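Long-range contact in lovastatin nonaketide synthase, polyketide synthase component (Aspergillus terreus, PDB 7CPX), which builds the dihydromonacolin L backbone of lovastatin from nine malonyl-CoA units, working as a homodimeric iterative polyketide synthase with the partner enzyme LovC: residues Q569-S581 with D610-Q622. The protein carries 2 engineered substitutions. Sequence-based numbering, arbitrary orientation.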
loop_
_atom_site.group_PDB
_atom_site.type_symbol
_atom_site.label_atom_id
_atom_site.label_comp_id
_atom_site.label_asym_id
_atom_site.label_seq_id
_atom_site.Cartn_x
_atom_site.Cartn_y
_atom_site.Cartn_z
ATOM N N GLN A 569 -44.109 71.316 20.999
ATOM C CA GLN A 569 -43.521 71.087 22.310
ATOM C C GLN A 569 -44.382 70.121 23.114
ATOM O O GLN A 569 -45.609 70.251 23.158
ATOM C CB GLN A 569 -43.351 72.411 23.060
ATOM C CG GLN A 569 -44.627 72.993 23.664
ATOM C CD GLN A 569 -45.685 73.310 22.626
ATOM O OE1 GLN A 569 -45.450 73.196 21.424
ATOM N NE2 GLN A 569 -46.863 73.712 23.090
ATOM N N TRP A 570 -43.734 69.152 23.742
ATOM C CA TRP A 570 -44.398 68.146 24.550
ATOM C C TRP A 570 -44.301 68.501 26.025
ATOM O O TRP A 570 -43.397 69.233 26.441
ATOM C CB TRP A 570 -43.770 66.769 24.304
ATOM C CG TRP A 570 -43.516 66.479 22.856
ATOM C CD1 TRP A 570 -42.323 66.138 22.286
ATOM C CD2 TRP A 570 -44.473 66.515 21.791
ATOM N NE1 TRP A 570 -42.481 65.950 20.934
ATOM C CE2 TRP A 570 -43.791 66.177 20.605
ATOM C CE3 TRP A 570 -45.842 66.796 21.726
ATOM C CZ2 TRP A 570 -44.431 66.115 19.368
ATOM C CZ3 TRP A 570 -46.475 66.732 20.497
ATOM C CH2 TRP A 570 -45.769 66.394 19.335
ATOM N N PRO A 571 -45.227 68.018 26.849
ATOM C CA PRO A 571 -45.156 68.323 28.283
ATOM C C PRO A 571 -43.907 67.732 28.921
ATOM O O PRO A 571 -43.465 66.636 28.572
ATOM C CB PRO A 571 -46.433 67.690 28.844
ATOM C CG PRO A 571 -46.793 66.626 27.867
ATOM C CD PRO A 571 -46.369 67.145 26.527
ATOM N N GLY A 572 -43.342 68.476 29.866
ATOM C CA GLY A 572 -42.224 67.974 30.652
ATOM C C GLY A 572 -40.997 67.617 29.843
ATOM O O GLY A 572 -40.375 66.575 30.091
ATOM N N MET A 573 -40.628 68.453 28.878
ATOM C CA MET A 573 -39.410 68.219 28.118
ATOM C C MET A 573 -38.188 68.625 28.934
ATOM O O MET A 573 -38.220 69.583 29.710
ATOM C CB MET A 573 -39.442 68.995 26.800
ATOM C CG MET A 573 -40.568 68.588 25.861
ATOM S SD MET A 573 -40.111 67.311 24.669
ATOM C CE MET A 573 -40.054 65.855 25.711
ATOM N N LEU A 574 -37.100 67.875 28.755
ATOM C CA LEU A 574 -35.830 68.048 29.452
ATOM C C LEU A 574 -35.933 67.780 30.947
ATOM O O LEU A 574 -34.959 68.019 31.670
ATOM C CB LEU A 574 -35.239 69.454 29.267
ATOM C CG LEU A 574 -34.855 69.907 27.858
ATOM C CD1 LEU A 574 -34.094 71.224 27.935
ATOM C CD2 LEU A 574 -34.036 68.852 27.132
ATOM N N LYS A 575 -37.072 67.292 31.442
ATOM C CA LYS A 575 -37.210 67.065 32.876
ATOM C C LYS A 575 -36.188 66.046 33.364
ATOM O O LYS A 575 -35.569 66.224 34.420
ATOM C CB LYS A 575 -38.632 66.608 33.201
ATOM C CG LYS A 575 -39.023 65.278 32.576
ATOM C CD LYS A 575 -40.476 64.939 32.860
ATOM C CE LYS A 575 -40.838 63.559 32.337
ATOM N NZ LYS A 575 -40.690 63.461 30.859
ATOM N N ASN A 576 -35.997 64.967 32.604
ATOM C CA ASN A 576 -35.024 63.954 32.998
ATOM C C ASN A 576 -33.599 64.420 32.721
ATOM O O ASN A 576 -32.694 64.177 33.528
ATOM C CB ASN A 576 -35.314 62.643 32.270
ATOM C CG ASN A 576 -36.768 62.231 32.373
ATOM O OD1 ASN A 576 -37.459 62.091 31.364
ATOM N ND2 ASN A 576 -37.242 62.035 33.598
ATOM N N LEU A 577 -33.381 65.095 31.589
ATOM C CA LEU A 577 -32.047 65.602 31.280
ATOM C C LEU A 577 -31.584 66.606 32.325
ATOM O O LEU A 577 -30.436 66.556 32.783
ATOM C CB LEU A 577 -32.036 66.239 29.890
ATOM C CG LEU A 577 -31.773 65.305 28.706
ATOM C CD1 LEU A 577 -32.162 65.980 27.401
ATOM C CD2 LEU A 577 -30.313 64.891 28.666
ATOM N N ILE A 578 -32.465 67.528 32.715
ATOM C CA ILE A 578 -32.095 68.541 33.698
ATOM C C ILE A 578 -31.811 67.899 35.049
ATOM O O ILE A 578 -30.851 68.267 35.738
ATOM C CB ILE A 578 -33.200 69.607 33.797
ATOM C CG1 ILE A 578 -33.270 70.399 32.488
ATOM C CG2 ILE A 578 -32.947 70.523 34.989
ATOM C CD1 ILE A 578 -34.463 71.324 32.380
ATOM N N GLU A 579 -32.631 66.931 35.449
ATOM C CA GLU A 579 -32.522 66.303 36.756
ATOM C C GLU A 579 -31.581 65.104 36.762
ATOM O O GLU A 579 -31.502 64.402 37.774
ATOM C CB GLU A 579 -33.907 65.875 37.247
ATOM C CG GLU A 579 -34.851 67.033 37.526
ATOM C CD GLU A 579 -34.395 67.893 38.690
ATOM O OE1 GLU A 579 -33.445 67.490 39.393
ATOM O OE2 GLU A 579 -34.986 68.972 38.900
ATOM N N ALA A 580 -30.873 64.853 35.661
ATOM C CA ALA A 580 -29.928 63.746 35.586
ATOM C C ALA A 580 -28.552 64.135 35.069
ATOM O O ALA A 580 -27.621 63.332 35.207
ATOM C CB ALA A 580 -30.483 62.626 34.694
ATOM N N SER A 581 -28.385 65.316 34.487
ATOM C CA SER A 581 -27.104 65.739 33.924
ATOM C C SER A 581 -26.682 67.074 34.522
ATOM O O SER A 581 -27.342 68.098 34.262
ATOM C CB SER A 581 -27.203 65.851 32.402
ATOM O OG SER A 581 -25.998 66.352 31.850
ATOM N N ASP A 610 -37.729 75.958 35.944
ATOM C CA ASP A 610 -37.906 75.542 37.330
ATOM C C ASP A 610 -39.374 75.408 37.714
ATOM O O ASP A 610 -39.675 75.193 38.894
ATOM C CB ASP A 610 -37.212 76.532 38.270
ATOM C CG ASP A 610 -35.738 76.699 37.957
ATOM O OD1 ASP A 610 -35.123 75.734 37.454
ATOM O OD2 ASP A 610 -35.195 77.793 38.213
ATOM N N GLN A 611 -40.294 75.528 36.756
ATOM C CA GLN A 611 -41.720 75.478 37.056
ATOM C C GLN A 611 -42.428 74.426 36.211
ATOM O O GLN A 611 -43.358 73.768 36.687
ATOM C CB GLN A 611 -42.356 76.852 36.829
ATOM C CG GLN A 611 -41.844 77.932 37.767
ATOM C CD GLN A 611 -42.357 79.311 37.403
ATOM O OE1 GLN A 611 -43.126 79.469 36.456
ATOM N NE2 GLN A 611 -41.929 80.319 38.154
ATOM N N PHE A 612 -42.000 74.262 34.962
ATOM C CA PHE A 612 -42.619 73.311 34.047
ATOM C C PHE A 612 -41.709 72.161 33.649
ATOM O O PHE A 612 -42.208 71.061 33.403
ATOM C CB PHE A 612 -43.095 74.029 32.774
ATOM C CG PHE A 612 -44.254 74.956 33.004
ATOM C CD1 PHE A 612 -45.556 74.487 32.942
ATOM C CD2 PHE A 612 -44.044 76.295 33.287
ATOM C CE1 PHE A 612 -46.624 75.336 33.155
ATOM C CE2 PHE A 612 -45.107 77.148 33.501
ATOM C CZ PHE A 612 -46.400 76.668 33.435
ATOM N N MET A 613 -40.395 72.376 33.578
ATOM C CA MET A 613 -39.448 71.297 33.305
ATOM C C MET A 613 -39.108 70.567 34.606
ATOM O O MET A 613 -37.963 70.509 35.053
ATOM C CB MET A 613 -38.196 71.846 32.634
ATOM C CG MET A 613 -38.421 72.364 31.224
ATOM S SD MET A 613 -36.871 72.744 30.386
ATOM C CE MET A 613 -37.452 73.120 28.735
ATOM N N LEU A 614 -40.147 70.001 35.216
ATOM C CA LEU A 614 -40.045 69.332 36.504
ATOM C C LEU A 614 -40.535 67.898 36.380
ATOM O O LEU A 614 -41.563 67.633 35.749
ATOM C CB LEU A 614 -40.865 70.070 37.568
ATOM C CG LEU A 614 -40.498 71.538 37.790
ATOM C CD1 LEU A 614 -41.482 72.196 38.742
ATOM C CD2 LEU A 614 -39.077 71.664 38.316
ATOM N N GLU A 615 -39.793 66.975 36.986
ATOM C CA GLU A 615 -40.207 65.580 37.003
ATOM C C GLU A 615 -41.421 65.398 37.906
ATOM O O GLU A 615 -41.601 66.108 38.899
ATOM C CB GLU A 615 -39.062 64.688 37.482
ATOM C CG GLU A 615 -37.839 64.710 36.581
ATOM C CD GLU A 615 -36.758 63.754 37.047
ATOM O OE1 GLU A 615 -36.827 63.297 38.207
ATOM O OE2 GLU A 615 -35.842 63.456 36.252
ATOM N N GLY A 616 -42.260 64.436 37.549
ATOM C CA GLY A 616 -43.482 64.179 38.310
ATOM C C GLY A 616 -44.648 65.062 37.936
ATOM O O GLY A 616 -45.763 64.569 37.741
ATOM N N GLU A 617 -44.421 66.372 37.829
ATOM C CA GLU A 617 -45.492 67.281 37.436
ATOM C C GLU A 617 -45.878 67.064 35.978
ATOM O O GLU A 617 -47.028 66.732 35.668
ATOM C CB GLU A 617 -45.064 68.730 37.673
ATOM C CG GLU A 617 -44.637 69.025 39.101
ATOM C CD GLU A 617 -44.499 70.510 39.373
ATOM O OE1 GLU A 617 -44.685 71.308 38.432
ATOM O OE2 GLU A 617 -44.207 70.879 40.530
ATOM N N ALA A 618 -44.922 67.244 35.067
ATOM C CA ALA A 618 -45.165 67.062 33.637
ATOM C C ALA A 618 -46.361 67.891 33.177
ATOM O O ALA A 618 -47.199 67.438 32.397
ATOM C CB ALA A 618 -45.366 65.584 33.302
ATOM N N SER A 619 -46.437 69.124 33.671
ATOM C CA SER A 619 -47.549 69.998 33.334
ATOM C C SER A 619 -47.542 70.338 31.848
ATOM O O SER A 619 -46.489 70.521 31.230
ATOM C CB SER A 619 -47.489 71.284 34.158
ATOM O OG SER A 619 -48.455 71.273 35.193
ATOM N N ASN A 620 -48.740 70.420 31.275
ATOM C CA ASN A 620 -48.878 70.821 29.884
ATOM C C ASN A 620 -48.357 72.240 29.694
ATOM O O ASN A 620 -48.589 73.120 30.526
ATOM C CB ASN A 620 -50.340 70.738 29.450
ATOM C CG ASN A 620 -50.568 71.304 28.062
ATOM O OD1 ASN A 620 -49.714 71.188 27.184
ATOM N ND2 ASN A 620 -51.722 71.929 27.861
ATOM N N VAL A 621 -47.648 72.459 28.590
ATOM C CA VAL A 621 -47.067 73.761 28.267
ATOM C C VAL A 621 -47.527 74.113 26.855
ATOM O O VAL A 621 -46.876 73.761 25.865
ATOM C CB VAL A 621 -45.540 73.769 28.372
ATOM C CG1 VAL A 621 -45.016 75.196 28.311
ATOM C CG2 VAL A 621 -45.095 73.079 29.652
ATOM N N GLN A 622 -48.657 74.816 26.756
ATOM C CA GLN A 622 -49.126 75.372 25.496
ATOM C C GLN A 622 -49.111 76.892 25.476
ATOM O O GLN A 622 -49.252 77.481 24.400
ATOM C CB GLN A 622 -50.554 74.893 25.195
ATOM C CG GLN A 622 -50.651 73.432 24.797
ATOM C CD GLN A 622 -52.085 72.979 24.607
ATOM O OE1 GLN A 622 -52.922 73.141 25.494
ATOM N NE2 GLN A 622 -52.378 72.413 23.442
#
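Met613 packs against Leu574 and Ile578, which meet its sulfur from the same side, and its torsions explain how: CG lies anti to its own carbonyl carbon (chi1 -68°) and the chain beyond runs extended, which carries the thioether past the backbone carbonyl of Met573. Its SD meets Ile578 CD1 at 3.4 Å, the two side chains crossing at about a right angle, whereas Leu574 lies alongside and points the same way, its CB 3.8 Å from Met613 SD. Val634 of helix 624-644 also packs against Met613 and Leu574, bringing a third element to this apolar cluster. At one end of the contact, Gln569 NE2 donates to Val621 O at 2.8 Å; the bond is nearly straight (166°), arrives on a carbonyl lone pair and stays in the amide plane. At the other, the extended Glu615 side chain lies along Lys575 and Glu579, and Asn576 ND2 gives Glu615 OE2 a weak bond of 3.3 Å, amide and carboxylate planes 52° apart. Between them, Gly572 CA comes 4.3 Å from Ala618 CA, so the backbones pack directly. In this acyltransferase fold, the loop after sheet strand 558-563 and helical turn 575-578 pack against the connection between helices 582-596 and 624-644.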